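Local coordinates for protein putative transcriptional regulator (MarR/EmrR family) (Acinetobacter sp. ADP1, PDB 3NRV) that probably binds DNA as a transcription factor of the MarR family, using a winged helix-turn-helix domain in each of two subunits to regulate gene expression, at the interface of chains A and B. Sequence-based numbering; all coordinates share one arbitrary frame. Chains: chain A/B, Putative transcriptional regulator (MarR/EmrR family).

Contact 1: the interface of chains A and B. Residues chain A 122-123, 126, 134; chain B 13, 141, 144.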
ATOM      1  N   LEU A 122     -13.264  14.035  -1.589  1.00 40.91           N
ATOM      2  CA  LEU A 122     -12.197  13.463  -2.405  1.00 45.41           C
ATOM      3  C   LEU A 122     -12.487  13.609  -3.900  1.00 41.83           C
ATOM      4  O   LEU A 122     -11.589  13.885  -4.696  1.00 40.24           O
ATOM      5  CB  LEU A 122     -12.013  11.987  -2.058  1.00 42.42           C
ATOM      6  CG  LEU A 122     -11.004  11.173  -2.882  1.00 46.56           C
ATOM      7  CD1 LEU A 122      -9.571  11.665  -2.667  1.00 44.06           C
ATOM      8  CD2 LEU A 122     -11.121   9.706  -2.531  1.00 40.22           C
ATOM      9  N   LEU A 123     -13.743  13.412  -4.272  1.00 36.71           N
ATOM     10  CA  LEU A 123     -14.143  13.399  -5.671  1.00 35.51           C
ATOM     11  C   LEU A 123     -14.737  14.739  -6.129  1.00 40.53           C
ATOM     12  O   LEU A 123     -15.338  14.816  -7.207  1.00 34.89           O
ATOM     13  CB  LEU A 123     -15.142  12.261  -5.917  1.00 36.91           C
ATOM     14  CG  LEU A 123     -14.645  10.844  -5.590  1.00 37.27           C
ATOM     15  CD1 LEU A 123     -15.739   9.808  -5.858  1.00 32.82           C
ATOM     16  CD2 LEU A 123     -13.387  10.515  -6.415  1.00 31.84           C
ATOM     17  N   PHE A 126     -14.263  15.964  -9.651  1.00 33.41           N
ATOM     18  CA  PHE A 126     -14.660  14.996 -10.664  1.00 33.47           C
ATOM     19  C   PHE A 126     -16.069  15.258 -11.192  1.00 41.69           C
ATOM     20  O   PHE A 126     -17.017  15.322 -10.414  1.00 41.31           O
ATOM     21  CB  PHE A 126     -14.639  13.577 -10.080  1.00 36.84           C
ATOM     22  CG  PHE A 126     -13.262  13.002  -9.906  1.00 35.89           C
ATOM     23  CD1 PHE A 126     -12.356  13.587  -9.047  1.00 32.95           C
ATOM     24  CD2 PHE A 126     -12.888  11.861 -10.590  1.00 30.30           C
ATOM     25  CE1 PHE A 126     -11.086  13.051  -8.884  1.00 34.47           C
ATOM     26  CE2 PHE A 126     -11.617  11.314 -10.424  1.00 32.13           C
ATOM     27  CZ  PHE A 126     -10.718  11.921  -9.570  1.00 31.04           C
ATOM     28  N   LEU A 134     -13.625   6.283 -13.243  1.00 32.62           N
ATOM     29  CA  LEU A 134     -12.819   5.850 -12.111  1.00 28.59           C
ATOM     30  C   LEU A 134     -13.299   4.494 -11.597  1.00 31.64           C
ATOM     31  O   LEU A 134     -12.508   3.562 -11.406  1.00 30.11           O
ATOM     32  CB  LEU A 134     -12.867   6.885 -10.998  1.00 28.02           C
ATOM     33  CG  LEU A 134     -12.143   6.450  -9.724  1.00 31.43           C
ATOM     34  CD1 LEU A 134     -10.651   6.279 -10.023  1.00 28.86           C
ATOM     35  CD2 LEU A 134     -12.376   7.477  -8.620  1.00 29.16           C
TER
ATOM     36  N   ALA B  13     -14.743   5.523  -3.082  1.00 36.38           N
ATOM     37  CA  ALA B  13     -13.428   5.517  -3.704  1.00 43.46           C
ATOM     38  C   ALA B  13     -12.352   5.034  -2.746  1.00 36.05           C
ATOM     39  O   ALA B  13     -11.532   4.187  -3.105  1.00 33.77           O
ATOM     40  CB  ALA B  13     -13.071   6.890  -4.242  1.00 37.19           C
ATOM     41  N   LEU B 141      -6.777  12.140  -8.013  1.00 31.32           N
ATOM     42  CA  LEU B 141      -7.048  11.742  -6.619  1.00 23.97           C
ATOM     43  C   LEU B 141      -5.917  12.137  -5.666  1.00 29.81           C
ATOM     44  O   LEU B 141      -6.162  12.661  -4.578  1.00 37.54           O
ATOM     45  CB  LEU B 141      -7.302  10.235  -6.520  1.00 29.10           C
ATOM     46  CG  LEU B 141      -8.568   9.772  -7.224  1.00 34.08           C
ATOM     47  CD1 LEU B 141      -8.626   8.258  -7.349  1.00 36.31           C
ATOM     48  CD2 LEU B 141      -9.787  10.326  -6.476  1.00 39.82           C
ATOM     49  N   LYS B 144      -5.974  15.837  -4.865  1.00 29.94           N
ATOM     50  CA  LYS B 144      -7.002  16.168  -3.900  1.00 36.38           C
ATOM     51  C   LYS B 144      -6.584  15.721  -2.487  1.00 44.06           C
ATOM     52  O   LYS B 144      -6.761  16.455  -1.517  1.00 42.84           O
ATOM     53  CB  LYS B 144      -8.336  15.550  -4.308  1.00 38.75           C
ATOM     54  CG  LYS B 144      -9.474  15.820  -3.335  1.00 44.35           C
ATOM     55  CD  LYS B 144      -9.650  17.305  -3.063  1.00 45.35           C
ATOM     56  CE  LYS B 144     -10.089  18.060  -4.301  1.00 44.36           C
ATOM     57  NZ  LYS B 144     -10.296  19.493  -3.975  1.00 52.68           N
TER
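B:Leu141, from the C-terminal helix of one subunit (B 128-146), inserts between leucines and a phenylalanine of the other in the helical dimerisation region typical of MarR-family regulators. Its two methyl branches divide the work. B:Leu141 CD2 lies 3.6 Å from A:Phe126 CZ at the far end of the aromatic ring and equally near A:Leu123 CD2. B:Leu141 CD1 instead meets A:Leu134, the two side chains reaching toward each other tip to tip with 3.9 Å between B:Leu141 CD1 and A:Leu134 CD1. A:Phe126 and A:Leu122 both lie about perpendicular to B:Leu141, whereas A:Leu123 slants across it. A:Leu122, with CG trans to its backbone nitrogen (chi1 176°), points its two branches to different partners: CD1 faces the B:Leu141 side, and A:Leu122 CD2 packs 3.8 Å from B:Ala13 CB at the start of helix B 13-36. One turn along from B:Leu141, the aliphatic part of B:Lys144 lies by the backbone of A:Leu122, B:Lys144 CG 3.7 Å from A:Leu122 CA. Behind this first layer, A:Leu123 CD2 sits 4.1 Å above the plane of the A:Phe126 ring, over its centre, within its own chain, supporting the ring whose CZ receives the incoming leucine.

Contact 2: the interface of chains A and B. Residues chain A 48, 55, 59, 63; chain B 25-26, 29-30.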
ATOM      1  N   VAL A  48      -7.266  -4.412   6.151  1.00 34.23           N
ATOM      2  CA  VAL A  48      -6.542  -5.476   5.441  1.00 26.54           C
ATOM      3  C   VAL A  48      -7.357  -6.761   5.462  1.00 29.76           C
ATOM      4  O   VAL A  48      -7.515  -7.436   4.446  1.00 31.81           O
ATOM      5  CB  VAL A  48      -5.173  -5.757   6.102  1.00 28.95           C
ATOM      6  CG1 VAL A  48      -4.502  -6.970   5.464  1.00 29.57           C
ATOM      7  CG2 VAL A  48      -4.275  -4.515   6.047  1.00 27.72           C
ATOM      8  N   CYS A  55      -5.465 -14.143   6.459  0.66 47.65           N
ATOM      9  CA  CYS A  55      -4.251 -13.350   6.507  0.66 44.76           C
ATOM     10  C   CYS A  55      -3.359 -13.933   7.607  0.66 45.50           C
ATOM     11  O   CYS A  55      -3.816 -14.733   8.427  0.66 43.54           O
ATOM     12  CB  CYS A  55      -4.584 -11.871   6.770  0.66 42.29           C
ATOM     13  SG  CYS A  55      -5.561 -11.033   5.445  0.66 42.37           S
ATOM     14  N   LYS A  59       2.267 -11.373   7.031  1.00 26.66           N
ATOM     15  CA  LYS A  59       1.848 -10.615   5.859  1.00 29.48           C
ATOM     16  C   LYS A  59       1.367  -9.231   6.244  1.00 32.69           C
ATOM     17  O   LYS A  59       1.639  -8.255   5.547  1.00 30.17           O
ATOM     18  CB  LYS A  59       0.722 -11.330   5.134  1.00 31.74           C
ATOM     19  CG  LYS A  59       1.152 -12.432   4.201  1.00 39.79           C
ATOM     20  CD  LYS A  59      -0.098 -13.110   3.691  1.00 43.37           C
ATOM     21  CE  LYS A  59       0.200 -14.129   2.636  1.00 53.09           C
ATOM     22  NZ  LYS A  59      -0.905 -14.159   1.639  1.00 54.63           N
ATOM     23  N   ILE A  63       2.989  -5.640   4.922  1.00 24.59           N
ATOM     24  CA  ILE A  63       2.344  -4.625   4.112  1.00 23.89           C
ATOM     25  C   ILE A  63       2.010  -3.346   4.853  1.00 31.03           C
ATOM     26  O   ILE A  63       1.880  -2.313   4.219  1.00 26.94           O
ATOM     27  CB  ILE A  63       1.110  -5.152   3.355  1.00 27.64           C
ATOM     28  CG1 ILE A  63      -0.098  -5.319   4.287  1.00 25.05           C
ATOM     29  CG2 ILE A  63       1.450  -6.427   2.594  1.00 24.76           C
ATOM     30  CD1 ILE A  63      -1.412  -5.438   3.472  1.00 28.78           C
TER
HETATM   31  N   MSE B  25      -1.229  -5.956  -2.347  1.00 22.31           N
HETATM   32  CA  MSE B  25      -0.076  -6.004  -1.463  1.00 25.41           C
HETATM   33  C   MSE B  25       0.070  -7.340  -0.743  1.00 26.99           C
HETATM   34  O   MSE B  25       1.175  -7.877  -0.655  1.00 23.87           O
HETATM   35  CB  MSE B  25      -0.089  -4.838  -0.468  1.00 25.05           C
HETATM   36  CG  MSE B  25       0.363  -3.504  -1.116  1.00 28.92           C
HETATM   37 SE   MSE B  25       0.582  -2.065   0.171  0.62 31.77          SE
HETATM   38  CE  MSE B  25      -1.283  -1.808   0.630  1.00 32.73           C
ATOM     39  N   LEU B  26      -1.032  -7.893  -0.228  1.00 26.88           N
ATOM     40  CA  LEU B  26      -0.956  -9.213   0.411  1.00 26.18           C
ATOM     41  C   LEU B  26      -0.436 -10.271  -0.552  1.00 28.48           C
ATOM     42  O   LEU B  26       0.430 -11.062  -0.186  1.00 32.27           O
ATOM     43  CB  LEU B  26      -2.324  -9.660   0.967  1.00 29.40           C
ATOM     44  CG  LEU B  26      -2.800  -8.869   2.182  1.00 32.36           C
ATOM     45  CD1 LEU B  26      -4.275  -9.181   2.486  1.00 29.73           C
ATOM     46  CD2 LEU B  26      -1.894  -9.154   3.381  1.00 30.38           C
ATOM     47  N   SER B  29       3.180  -9.663  -1.082  1.00 23.17           N
ATOM     48  CA  SER B  29       3.949 -10.055   0.080  1.00 27.79           C
ATOM     49  C   SER B  29       4.356 -11.527  -0.085  1.00 33.89           C
ATOM     50  O   SER B  29       5.532 -11.877   0.033  1.00 32.05           O
ATOM     51  CB  SER B  29       3.134  -9.853   1.353  1.00 29.50           C
ATOM     52  OG  SER B  29       3.867 -10.246   2.509  1.00 29.39           O
ATOM     53  N   THR B  30       3.389 -12.377  -0.412  1.00 31.69           N
ATOM     54  CA  THR B  30       3.674 -13.793  -0.610  1.00 27.70           C
ATOM     55  C   THR B  30       4.643 -13.983  -1.764  1.00 30.81           C
ATOM     56  O   THR B  30       5.613 -14.722  -1.644  1.00 31.94           O
ATOM     57  CB  THR B  30       2.399 -14.591  -0.932  1.00 33.34           C
ATOM     58  OG1 THR B  30       1.518 -14.539   0.186  1.00 36.05           O
ATOM     59  CG2 THR B  30       2.738 -16.059  -1.211  1.00 38.98           C
TER
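B:Leu26, on the long helix B 13-36, packs against the first part of the winged helix-turn-helix domain of the other subunit, as the MarR fold brings a dimerisation helix beside a DNA-binding unit. Its branches part around the approaching groups. B:Leu26 CD1 lies 3.7 Å from A:Val48 CG1 and is also touched by the sulfur of A:Cys55, which comes from the turn between helices A 40-51 and A 57-64. B:Leu26 CD2 faces the latter helix, meeting A:Ile63 CD1 at 3.7 Å and the CB of A:Lys59.

A:Lys59 runs from this apolar base toward the hydroxyl-bearing B:Ser29 and B:Thr30. Extended through chi2 and chi3 (both 174°), it carries its end along B:Ser29 to B:Thr30, with A:Lys59 CG 3.9 Å from B:Ser29 OG on the way. The ammonium A:Lys59 NZ stands 2.9 Å from the side-chain hydroxyl B:Thr30 OG1, but the neighbouring CE crowds the same oxygen, so a hydrogen bond here is doubtful.

A:Ile63 fills the other flank with two separate prongs. Its CG1 is placed between the backbone nitrogen and carbonyl carbon (chi1 76°), directing CD1 at B:Leu26. A:Ile63 CG2 rests against the preceding residue, 3.8 Å from CB of the selenomethionine B:Met25, and reaches B:Ser29 CB at 4.0 Å.

Contact 3: the interface of chains A and B. Residues chain A 137, 140-141; chain B 122-123, 126, 130, 134.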
ATOM      1  N   LEU A 137     -12.638   1.610 -14.006  1.00 32.10           N
ATOM      2  CA  LEU A 137     -11.237   1.206 -14.041  1.00 29.52           C
ATOM      3  C   LEU A 137     -10.847   0.457 -12.762  1.00 29.22           C
ATOM      4  O   LEU A 137     -10.132  -0.542 -12.816  1.00 29.35           O
ATOM      5  CB  LEU A 137     -10.334   2.428 -14.280  1.00 25.80           C
ATOM      6  CG  LEU A 137     -10.540   3.084 -15.654  1.00 30.45           C
ATOM      7  CD1 LEU A 137      -9.614   4.296 -15.847  1.00 33.29           C
ATOM      8  CD2 LEU A 137     -10.344   2.080 -16.790  1.00 30.00           C
ATOM      9  N   LYS A 140     -12.009  -3.071 -13.060  1.00 33.39           N
ATOM     10  CA  LYS A 140     -11.111  -3.892 -13.869  1.00 33.68           C
ATOM     11  C   LYS A 140      -9.915  -4.334 -13.020  1.00 33.98           C
ATOM     12  O   LYS A 140      -9.490  -5.481 -13.097  1.00 30.22           O
ATOM     13  CB  LYS A 140     -10.616  -3.148 -15.106  1.00 31.55           C
ATOM     14  CG  LYS A 140     -11.696  -2.806 -16.121  1.00 35.45           C
ATOM     15  CD  LYS A 140     -11.108  -1.946 -17.232  1.00 37.38           C
ATOM     16  CE  LYS A 140     -10.107  -2.721 -18.069  1.00 36.74           C
ATOM     17  NZ  LYS A 140     -10.785  -3.728 -18.953  1.00 41.92           N
ATOM     18  N   LEU A 141      -9.375  -3.420 -12.215  1.00 28.88           N
ATOM     19  CA  LEU A 141      -8.190  -3.737 -11.415  1.00 29.41           C
ATOM     20  C   LEU A 141      -8.499  -4.798 -10.357  1.00 30.30           C
ATOM     21  O   LEU A 141      -7.725  -5.732 -10.156  1.00 28.76           O
ATOM     22  CB  LEU A 141      -7.605  -2.475 -10.775  1.00 26.22           C
ATOM     23  CG  LEU A 141      -7.021  -1.454 -11.756  1.00 29.02           C
ATOM     24  CD1 LEU A 141      -6.775  -0.089 -11.086  1.00 25.62           C
ATOM     25  CD2 LEU A 141      -5.756  -2.009 -12.398  1.00 27.77           C
TER
ATOM     26  N   LEU B 122      -1.310  -7.112 -14.173  1.00 30.60           N
ATOM     27  CA  LEU B 122      -2.361  -6.270 -13.592  1.00 25.41           C
ATOM     28  C   LEU B 122      -3.147  -5.493 -14.664  1.00 28.06           C
ATOM     29  O   LEU B 122      -4.371  -5.313 -14.561  1.00 25.52           O
ATOM     30  CB  LEU B 122      -1.739  -5.268 -12.607  1.00 24.73           C
ATOM     31  CG  LEU B 122      -2.687  -4.286 -11.899  1.00 28.12           C
ATOM     32  CD1 LEU B 122      -3.708  -5.013 -11.003  1.00 28.01           C
ATOM     33  CD2 LEU B 122      -1.877  -3.264 -11.077  1.00 26.01           C
ATOM     34  N   LEU B 123      -2.435  -5.016 -15.682  1.00 24.55           N
ATOM     35  CA  LEU B 123      -3.048  -4.198 -16.737  1.00 25.91           C
ATOM     36  C   LEU B 123      -3.368  -4.981 -18.025  1.00 29.91           C
ATOM     37  O   LEU B 123      -3.689  -4.378 -19.043  1.00 30.85           O
ATOM     38  CB  LEU B 123      -2.126  -3.013 -17.081  1.00 27.74           C
ATOM     39  CG  LEU B 123      -1.750  -2.121 -15.884  1.00 31.33           C
ATOM     40  CD1 LEU B 123      -0.819  -0.974 -16.310  1.00 30.37           C
ATOM     41  CD2 LEU B 123      -3.004  -1.558 -15.240  1.00 24.50           C
ATOM     42  N   PHE B 126      -6.336  -3.985 -20.079  1.00 31.84           N
ATOM     43  CA  PHE B 126      -6.535  -2.560 -20.336  1.00 33.84           C
ATOM     44  C   PHE B 126      -6.124  -2.229 -21.761  1.00 32.18           C
ATOM     45  O   PHE B 126      -5.066  -2.650 -22.210  1.00 32.67           O
ATOM     46  CB  PHE B 126      -5.678  -1.704 -19.392  1.00 32.06           C
ATOM     47  CG  PHE B 126      -6.273  -1.498 -18.011  1.00 33.48           C
ATOM     48  CD1 PHE B 126      -6.515  -2.570 -17.167  1.00 29.57           C
ATOM     49  CD2 PHE B 126      -6.534  -0.216 -17.549  1.00 30.37           C
ATOM     50  CE1 PHE B 126      -7.042  -2.365 -15.893  1.00 28.28           C
ATOM     51  CE2 PHE B 126      -7.065  -0.001 -16.277  1.00 33.45           C
ATOM     52  CZ  PHE B 126      -7.318  -1.074 -15.452  1.00 31.00           C
ATOM     53  N   GLU B 130      -7.073   3.287 -21.767  1.00 33.79           N
ATOM     54  CA  GLU B 130      -7.577   3.012 -20.421  1.00 34.30           C
ATOM     55  C   GLU B 130      -6.437   3.143 -19.431  1.00 28.41           C
ATOM     56  O   GLU B 130      -6.609   3.695 -18.350  1.00 30.38           O
ATOM     57  CB  GLU B 130      -8.199   1.619 -20.345  1.00 34.10           C
ATOM     58  CG  GLU B 130      -9.582   1.575 -20.977  1.00 39.06           C
ATOM     59  CD  GLU B 130     -10.170   0.182 -20.990  1.00 41.14           C
ATOM     60  OE1 GLU B 130      -9.438  -0.784 -21.311  1.00 35.22           O
ATOM     61  OE2 GLU B 130     -11.370   0.060 -20.674  1.00 46.44           O
ATOM     62  N   LEU B 134      -6.279   5.812 -16.503  1.00 26.43           N
ATOM     63  CA  LEU B 134      -6.023   5.377 -15.124  1.00 25.66           C
ATOM     64  C   LEU B 134      -4.994   6.278 -14.427  1.00 24.45           C
ATOM     65  O   LEU B 134      -5.241   6.778 -13.326  1.00 26.46           O
ATOM     66  CB  LEU B 134      -5.545   3.914 -15.092  1.00 24.23           C
ATOM     67  CG  LEU B 134      -5.222   3.373 -13.689  1.00 21.55           C
ATOM     68  CD1 LEU B 134      -6.475   3.427 -12.780  1.00 23.43           C
ATOM     69  CD2 LEU B 134      -4.647   1.961 -13.768  1.00 26.57           C
TER
HETATM   70  O   HOH W   1     -12.769  -2.276 -20.528  1.00 46.54           O
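A water molecule links A:Lys140 and B:Glu130 in the helical dimer interface of this MarR-family regulator, lying 2.9 Å from the ammonium A:Lys140 NZ and 2.7 Å from the carboxylate oxygen B:Glu130 OE2. The two charged groups are otherwise apart, A:Lys140 NZ standing 4.0 Å from B:Glu130 OE1, so any electrostatic attraction between them would probably act over a gap bridged in part by solvent. The lysine and glutamate side chains cross nearly at right angles.

Before reaching the water, A:Lys140 bends twice: the bend at chi3 (67°) lays A:Lys140 CE over one face of B:Phe126, offset toward the rim and 3.9 Å from the ring centroid in a CH-pi contact, and that at chi4 (72°) turns NZ to the water. The opposite face is backed within chain B by B:Leu123 CD2, over the ring centre, leaving the phenylalanine sandwiched between an aliphatic lysine carbon and a leucine methyl.

A:Leu141 comes at the ring's far end, about perpendicular to the B:Phe126 side chain, with A:Leu141 CD2 3.6 Å from B:Phe126 CZ. A:Leu141 CD1 turns instead to B:Leu134, the two leucines meeting tip to tip with 3.9 Å between A:Leu141 CD1 and B:Leu134 CD1. A:Leu137, one turn earlier on helix A 128-147, slants past the ring: A:Leu137 CD2 is 3.9 Å from B:Phe126 CE2, while A:Leu137 CD1 packs on the backbone of B:Leu134, 3.8 Å from B:Leu134 CA.

Contacts 1 and 3 are near-equivalent exchanges with the chains reversed, built on residues 122, 123, 126 and 134: in contact 1 these belong to chain A and receive B:Leu141; in contact 3 they belong to chain B and receive A:Leu141. Their C-alpha centres lie about 17 Å apart, and the symmetry is not exact. The C-alpha centre of contact 2 lies about 25 Å from that of contact 1 and 21 Å from that of contact 3. Helix B 13-36 serves both contact 1, at its first residue, and contact 2, further along, tying the terminal-helix packing to the partner's DNA-binding domain. Such coupling may set the domains' relative placement.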